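Local atomic coordinates of T9SS C-terminal target domain-containing protein (Bacteroides cellulosilyticus, PDB entry 5JVK), a protein that probably hydrolyses O-glycosidic bonds as an endo-acting family 39 glycoside hydrolase of a gut symbiont. Residues F185-P189 with F190-E194; D232-P235 with L236-V239. All coordinates share one frame; numbering follows the deposited sequence.

Contact 1 of 2, residues F185-P189 with F190-E194; sequences FPTIP and FPTTE. With SO4 (sulfate ion), chain E.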
ATOM      1  N   PHE A 185       0.745 -18.850 -28.334  1.00 54.43           N
ATOM      2  CA  PHE A 185       1.939 -18.266 -27.702  1.00 54.34           C
ATOM      3  C   PHE A 185       3.241 -18.806 -28.321  1.00 53.43           C
ATOM      4  O   PHE A 185       4.032 -19.463 -27.635  1.00 53.83           O
ATOM      5  CB  PHE A 185       1.886 -18.534 -26.187  1.00 54.90           C
ATOM      6  CG  PHE A 185       0.532 -18.288 -25.585  1.00 55.11           C
ATOM      7  CD1 PHE A 185       0.125 -17.002 -25.257  1.00 55.08           C
ATOM      8  CD2 PHE A 185      -0.358 -19.339 -25.389  1.00 55.56           C
ATOM      9  CE1 PHE A 185      -1.132 -16.766 -24.720  1.00 54.72           C
ATOM     10  CE2 PHE A 185      -1.615 -19.110 -24.852  1.00 55.27           C
ATOM     11  CZ  PHE A 185      -2.004 -17.823 -24.520  1.00 54.80           C
ATOM     12  N   PRO A 186       3.472 -18.525 -29.623  1.00 52.39           N
ATOM     13  CA  PRO A 186       4.660 -19.050 -30.316  1.00 52.46           C
ATOM     14  C   PRO A 186       5.998 -18.440 -29.874  1.00 52.38           C
ATOM     15  O   PRO A 186       6.943 -19.186 -29.606  1.00 52.50           O
ATOM     16  CB  PRO A 186       4.383 -18.728 -31.794  1.00 52.41           C
ATOM     17  CG  PRO A 186       3.409 -17.605 -31.779  1.00 52.39           C
ATOM     18  CD  PRO A 186       2.582 -17.788 -30.542  1.00 52.55           C
ATOM     19  N   THR A 187       6.067 -17.110 -29.803  1.00 51.99           N
ATOM     20  CA  THR A 187       7.316 -16.389 -29.509  1.00 51.54           C
ATOM     21  C   THR A 187       7.526 -16.121 -28.012  1.00 50.12           C
ATOM     22  O   THR A 187       8.639 -16.274 -27.513  1.00 50.12           O
ATOM     23  CB  THR A 187       7.383 -15.043 -30.270  1.00 51.73           C
ATOM     24  OG1 THR A 187       6.149 -14.333 -30.115  1.00 52.58           O
ATOM     25  CG2 THR A 187       7.639 -15.272 -31.752  1.00 51.44           C
ATOM     26  N   ILE A 188       6.461 -15.727 -27.311  1.00 49.13           N
ATOM     27  CA  ILE A 188       6.542 -15.252 -25.916  1.00 48.24           C
ATOM     28  C   ILE A 188       5.331 -15.717 -25.097  1.00 47.82           C
ATOM     29  O   ILE A 188       4.309 -16.077 -25.680  1.00 48.42           O
ATOM     30  CB  ILE A 188       6.640 -13.704 -25.865  1.00 47.53           C
ATOM     31  CG1 ILE A 188       5.536 -13.047 -26.713  1.00 46.90           C
ATOM     32  CG2 ILE A 188       8.012 -13.242 -26.346  1.00 47.47           C
ATOM     33  CD1 ILE A 188       5.499 -11.536 -26.618  1.00 46.34           C
ATOM     34  N   PRO A 189       5.427 -15.699 -23.746  1.00 47.65           N
ATOM     35  CA  PRO A 189       4.257 -16.042 -22.918  1.00 47.32           C
ATOM     36  C   PRO A 189       3.256 -14.873 -22.838  1.00 47.12           C
ATOM     37  O   PRO A 189       3.053 -14.272 -21.779  1.00 48.01           O
ATOM     38  CB  PRO A 189       4.882 -16.392 -21.560  1.00 46.89           C
ATOM     39  CG  PRO A 189       6.117 -15.564 -21.501  1.00 47.11           C
ATOM     40  CD  PRO A 189       6.621 -15.434 -22.915  1.00 47.34           C
ATOM     41  N   PHE A 190       2.632 -14.584 -23.977  1.00 46.47           N
ATOM     42  CA  PHE A 190       1.776 -13.411 -24.170  1.00 45.78           C
ATOM     43  C   PHE A 190       1.083 -13.583 -25.529  1.00 46.59           C
ATOM     44  O   PHE A 190       1.756 -13.906 -26.512  1.00 46.86           O
ATOM     45  CB  PHE A 190       2.626 -12.133 -24.158  1.00 44.67           C
ATOM     46  CG  PHE A 190       1.827 -10.858 -24.155  1.00 43.66           C
ATOM     47  CD1 PHE A 190       1.428 -10.276 -22.955  1.00 43.02           C
ATOM     48  CD2 PHE A 190       1.490 -10.224 -25.350  1.00 43.02           C
ATOM     49  CE1 PHE A 190       0.699  -9.095 -22.946  1.00 42.62           C
ATOM     50  CE2 PHE A 190       0.761  -9.042 -25.346  1.00 42.68           C
ATOM     51  CZ  PHE A 190       0.364  -8.478 -24.143  1.00 42.70           C
ATOM     52  N   PRO A 191      -0.251 -13.389 -25.596  1.00 47.37           N
ATOM     53  CA  PRO A 191      -0.979 -13.730 -26.827  1.00 47.66           C
ATOM     54  C   PRO A 191      -0.608 -12.858 -28.031  1.00 48.07           C
ATOM     55  O   PRO A 191      -0.864 -11.650 -28.019  1.00 47.62           O
ATOM     56  CB  PRO A 191      -2.448 -13.519 -26.437  1.00 47.87           C
ATOM     57  CG  PRO A 191      -2.403 -12.511 -25.344  1.00 47.78           C
ATOM     58  CD  PRO A 191      -1.154 -12.824 -24.573  1.00 47.67           C
ATOM     59  N   THR A 192       0.002 -13.480 -29.045  1.00 49.00           N
ATOM     60  CA  THR A 192       0.382 -12.803 -30.294  1.00 49.72           C
ATOM     61  C   THR A 192      -0.378 -13.280 -31.550  1.00 50.71           C
ATOM     62  O   THR A 192      -0.177 -12.713 -32.626  1.00 51.22           O
ATOM     63  CB  THR A 192       1.904 -12.914 -30.547  1.00 49.08           C
ATOM     64  OG1 THR A 192       2.309 -14.287 -30.499  1.00 48.22           O
ATOM     65  CG2 THR A 192       2.677 -12.119 -29.503  1.00 48.78           C
ATOM     66  N   THR A 193      -1.240 -14.297 -31.428  1.00 51.29           N
ATOM     67  CA  THR A 193      -2.075 -14.748 -32.558  1.00 52.49           C
ATOM     68  C   THR A 193      -3.426 -14.041 -32.541  1.00 52.95           C
ATOM     69  O   THR A 193      -3.894 -13.613 -31.485  1.00 53.77           O
ATOM     70  CB  THR A 193      -2.314 -16.278 -32.555  1.00 52.74           C
ATOM     71  OG1 THR A 193      -3.241 -16.640 -31.523  1.00 52.83           O
ATOM     72  CG2 THR A 193      -1.006 -17.041 -32.365  1.00 53.02           C
ATOM     73  N   GLU A 194      -4.052 -13.940 -33.713  1.00 53.56           N
ATOM     74  CA  GLU A 194      -5.386 -13.338 -33.843  1.00 54.41           C
ATOM     75  C   GLU A 194      -6.423 -14.084 -32.994  1.00 52.88           C
ATOM     76  O   GLU A 194      -7.300 -13.458 -32.400  1.00 52.55           O
ATOM     77  CB  GLU A 194      -5.835 -13.309 -35.312  1.00 56.17           C
ATOM     78  CG  GLU A 194      -7.009 -12.375 -35.597  1.00 58.12           C
ATOM     79  CD  GLU A 194      -7.696 -12.652 -36.928  1.00 59.52           C
ATOM     80  OE1 GLU A 194      -7.033 -13.139 -37.869  1.00 60.58           O
ATOM     81  OE2 GLU A 194      -8.910 -12.377 -37.032  1.00 60.06           O
TER
HETATM   82  S   SO4 E 652      -2.256 -15.365 -36.703  1.00 90.87           S
HETATM   83  O1  SO4 E 652      -2.211 -13.885 -36.750  1.00 90.34           O
HETATM   84  O2  SO4 E 652      -2.270 -15.895 -38.085  1.00 91.69           O
HETATM   85  O3  SO4 E 652      -1.063 -15.876 -35.993  1.00 90.29           O
HETATM   86  O4  SO4 E 652      -3.477 -15.811 -35.993  1.00 90.86           O
HETATM   87  O   HOH W   1       3.688 -15.327 -28.494  1.00 47.46           O
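The ring of Phe185 meets the peptide link between Phe190 and Pro191 with its edge: CD1 of Phe185 is 3.6 Å from C of Phe190, an atom near the ring plane, and CE1 of Phe185 lies 3.9 Å from CB of Pro191. Between the two the chain turns through an inverse gamma turn centred on Pro189, closed by a weak bond from Phe190 N to Ile188 O whose N-H...O angle is a bent 136°. Ile188 runs alongside Phe190, pointing the same way. Ile188 CG1 sits between its backbone N and carbonyl carbon (chi1 51°), which brings CD1 of Ile188 to 3.8 Å from CB of Phe190. A water bridges the loop: it accepts from Ile188 N, donates to Phe190 O and is hydrogen-bonded to Thr192 OG1 at 2.6 Å. Phe190 and Pro191 are buried, whereas Pro186 and Thr187 form the exposed side, where Thr187 OG1 stays a long 3.9 Å from Thr192 OG1. Farther along, Glu194 N donates to O4 of a sulfate, probably from the crystallisation liquor, at 3.0 Å, while Thr193, the N-cap of helix 194-211, bonds through OG1 to Ser196 OG. The loop follows barrel strand 168-174; Phe190 stacks edge-to-face on Trp221, and Phe190 and Pro191 pack on helix 229-247.

Contact 2 of 2, residues D232-P235 with L236-V239; sequences DYLP and LLKV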
ATOM      1  N   ASP A 232       3.841  -6.131 -29.835  1.00 46.02           N
ATOM      2  CA  ASP A 232       3.146  -7.229 -29.137  1.00 44.80           C
ATOM      3  C   ASP A 232       1.938  -6.763 -28.325  1.00 43.08           C
ATOM      4  O   ASP A 232       0.837  -7.295 -28.494  1.00 43.26           O
ATOM      5  CB  ASP A 232       4.116  -7.989 -28.222  1.00 45.18           C
ATOM      6  CG  ASP A 232       5.256  -8.655 -28.985  1.00 45.64           C
ATOM      7  OD1 ASP A 232       5.074  -9.027 -30.165  1.00 46.23           O
ATOM      8  OD2 ASP A 232       6.343  -8.814 -28.393  1.00 46.12           O
ATOM      9  N   TYR A 233       2.142  -5.779 -27.451  1.00 41.36           N
ATOM     10  CA  TYR A 233       1.100  -5.351 -26.510  1.00 39.48           C
ATOM     11  C   TYR A 233      -0.052  -4.589 -27.176  1.00 39.26           C
ATOM     12  O   TYR A 233      -1.216  -4.896 -26.923  1.00 39.63           O
ATOM     13  CB  TYR A 233       1.696  -4.508 -25.375  1.00 38.31           C
ATOM     14  CG  TYR A 233       0.767  -4.356 -24.190  1.00 36.89           C
ATOM     15  CD1 TYR A 233       0.884  -5.185 -23.071  1.00 36.50           C
ATOM     16  CD2 TYR A 233      -0.241  -3.389 -24.188  1.00 36.13           C
ATOM     17  CE1 TYR A 233       0.029  -5.051 -21.987  1.00 35.98           C
ATOM     18  CE2 TYR A 233      -1.101  -3.252 -23.113  1.00 35.87           C
ATOM     19  CZ  TYR A 233      -0.964  -4.084 -22.018  1.00 35.84           C
ATOM     20  OH  TYR A 233      -1.810  -3.934 -20.949  1.00 35.01           O
ATOM     21  N   LEU A 234       0.267  -3.601 -28.008  1.00 39.37           N
ATOM     22  CA  LEU A 234      -0.762  -2.751 -28.626  1.00 40.07           C
ATOM     23  C   LEU A 234      -1.768  -3.518 -29.513  1.00 41.74           C
ATOM     24  O   LEU A 234      -2.958  -3.203 -29.485  1.00 41.95           O
ATOM     25  CB  LEU A 234      -0.123  -1.572 -29.383  1.00 39.59           C
ATOM     26  CG  LEU A 234      -1.038  -0.525 -30.037  1.00 39.22           C
ATOM     27  CD1 LEU A 234      -2.081   0.019 -29.067  1.00 39.24           C
ATOM     28  CD2 LEU A 234      -0.200   0.614 -30.596  1.00 39.07           C
ATOM     29  N   PRO A 235      -1.303  -4.517 -30.297  1.00 43.66           N
ATOM     30  CA  PRO A 235      -2.248  -5.397 -30.995  1.00 44.35           C
ATOM     31  C   PRO A 235      -3.258  -6.095 -30.084  1.00 44.16           C
ATOM     32  O   PRO A 235      -4.450  -6.096 -30.391  1.00 45.60           O
ATOM     33  CB  PRO A 235      -1.333  -6.423 -31.663  1.00 44.90           C
ATOM     34  CG  PRO A 235      -0.111  -5.644 -31.984  1.00 44.49           C
ATOM     35  CD  PRO A 235       0.050  -4.634 -30.878  1.00 44.23           C
ATOM     36  N   LEU A 236      -2.781  -6.677 -28.985  1.00 43.77           N
ATOM     37  CA  LEU A 236      -3.657  -7.303 -27.991  1.00 44.17           C
ATOM     38  C   LEU A 236      -4.626  -6.274 -27.407  1.00 44.33           C
ATOM     39  O   LEU A 236      -5.820  -6.541 -27.278  1.00 45.47           O
ATOM     40  CB  LEU A 236      -2.824  -7.963 -26.880  1.00 44.31           C
ATOM     41  CG  LEU A 236      -3.491  -8.716 -25.712  1.00 44.92           C
ATOM     42  CD1 LEU A 236      -4.055  -7.777 -24.663  1.00 45.63           C
ATOM     43  CD2 LEU A 236      -4.578  -9.671 -26.176  1.00 45.16           C
ATOM     44  N   LEU A 237      -4.100  -5.100 -27.073  1.00 43.71           N
ATOM     45  CA  LEU A 237      -4.882  -4.010 -26.484  1.00 42.98           C
ATOM     46  C   LEU A 237      -5.979  -3.479 -27.419  1.00 43.34           C
ATOM     47  O   LEU A 237      -7.073  -3.139 -26.958  1.00 43.80           O
ATOM     48  CB  LEU A 237      -3.938  -2.873 -26.074  1.00 42.51           C
ATOM     49  CG  LEU A 237      -4.465  -1.680 -25.276  1.00 42.25           C
ATOM     50  CD1 LEU A 237      -5.069  -2.130 -23.950  1.00 41.81           C
ATOM     51  CD2 LEU A 237      -3.343  -0.663 -25.067  1.00 42.10           C
ATOM     52  N   LYS A 238      -5.684  -3.415 -28.721  1.00 43.20           N
ATOM     53  CA  LYS A 238      -6.660  -2.961 -29.735  1.00 42.02           C
ATOM     54  C   LYS A 238      -7.884  -3.875 -29.878  1.00 41.41           C
ATOM     55  O   LYS A 238      -8.942  -3.417 -30.305  1.00 41.56           O
ATOM     56  CB  LYS A 238      -5.988  -2.775 -31.105  1.00 41.48           C
ATOM     57  CG  LYS A 238      -5.216  -1.473 -31.232  1.00 41.26           C
ATOM     58  CD  LYS A 238      -4.453  -1.379 -32.544  1.00 40.75           C
ATOM     59  CE  LYS A 238      -3.933   0.034 -32.769  1.00 40.36           C
ATOM     60  NZ  LYS A 238      -2.955   0.121 -33.886  1.00 40.25           N
ATOM     61  N   VAL A 239      -7.726  -5.155 -29.537  1.00 40.88           N
ATOM     62  CA  VAL A 239      -8.837  -6.112 -29.501  1.00 40.75           C
ATOM     63  C   VAL A 239      -9.539  -6.067 -28.137  1.00 40.66           C
ATOM     64  O   VAL A 239     -10.767  -6.011 -28.080  1.00 41.10           O
ATOM     65  CB  VAL A 239      -8.361  -7.557 -29.810  1.00 40.70           C
ATOM     66  CG1 VAL A 239      -9.525  -8.544 -29.770  1.00 40.69           C
ATOM     67  CG2 VAL A 239      -7.660  -7.611 -31.163  1.00 40.43           C
TER
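With CG anti to the backbone N in both residues (chi1 -164° in Tyr233), the outer atoms of Tyr233 and Leu237 meet on the flank they share, four residues apart on helix 229-247, the helix of a beta-alpha-beta unit between strands 217-220 and 252-255 of an eight-stranded beta/alpha (TIM) barrel. There CD2 of Leu237 reaches the rim of the tyrosine ring in its plane, 3.9 Å from CE2 of Tyr233, so the methyl meets an edge and not a face. The phenol is held at its far end by a hydrogen bond between Tyr233 OH and Leu220 O, and its ring meets Phe269 edge-to-face; the flank therefore turns inward, with Leu237 packing on Leu253 and Ser255 of the next strand.

A second i to i+4 pair crosses obliquely on another flank. Lys238 is extended beyond CG, and its aliphatic part passes over Leu234, with CE of Lys238 4.0 Å from CG of Leu234. These contacts use the methylenes, not the ammonium.

Pro235 interrupts the backbone pattern: it has no N-H to give to the preceding turn, and the helix is kinked there. Two i to i+4 bonds, from Leu237 N and Lys238 N, span the kink, while Val239 N bonds only weakly, to Leu236 O. Leu237 N donates to Tyr233 O at 2.9 Å, with an N-H...O angle of 160°. Leu236, on a further flank, packs against Arg197 and Cys200 of helix 194-211, as Val239 does against Ala201. In the other spanning bond Lys238 N lies 2.8 Å from Leu234 O, approaching with a tilt of 23° from the carbonyl plane.

How the contacts relate
Contact 1 comes first along the chain; contact 2 lies on helix 229-247, after helix 194-211 and strand 217-220, and their centres are about 11 Å apart. They touch directly. The Phe190 ring reaches helix 229-247, with CZ of Phe190 3.5 Å from CD1 of Tyr233, and CE2 of Phe190 lies 3.6 Å from O of Asp232. Beside these, Ile188 CD1 packs 3.4 Å from Asp232 OD2, and Pro191 CG lies 3.7 Å from Leu236 CD2. Helix 194-211, which begins where contact 1 ends, also packs on contact 2 through Arg197. Both contacts lie far from the centre of the chain, about 32 and 29 Å from it to their own centres, on the same side.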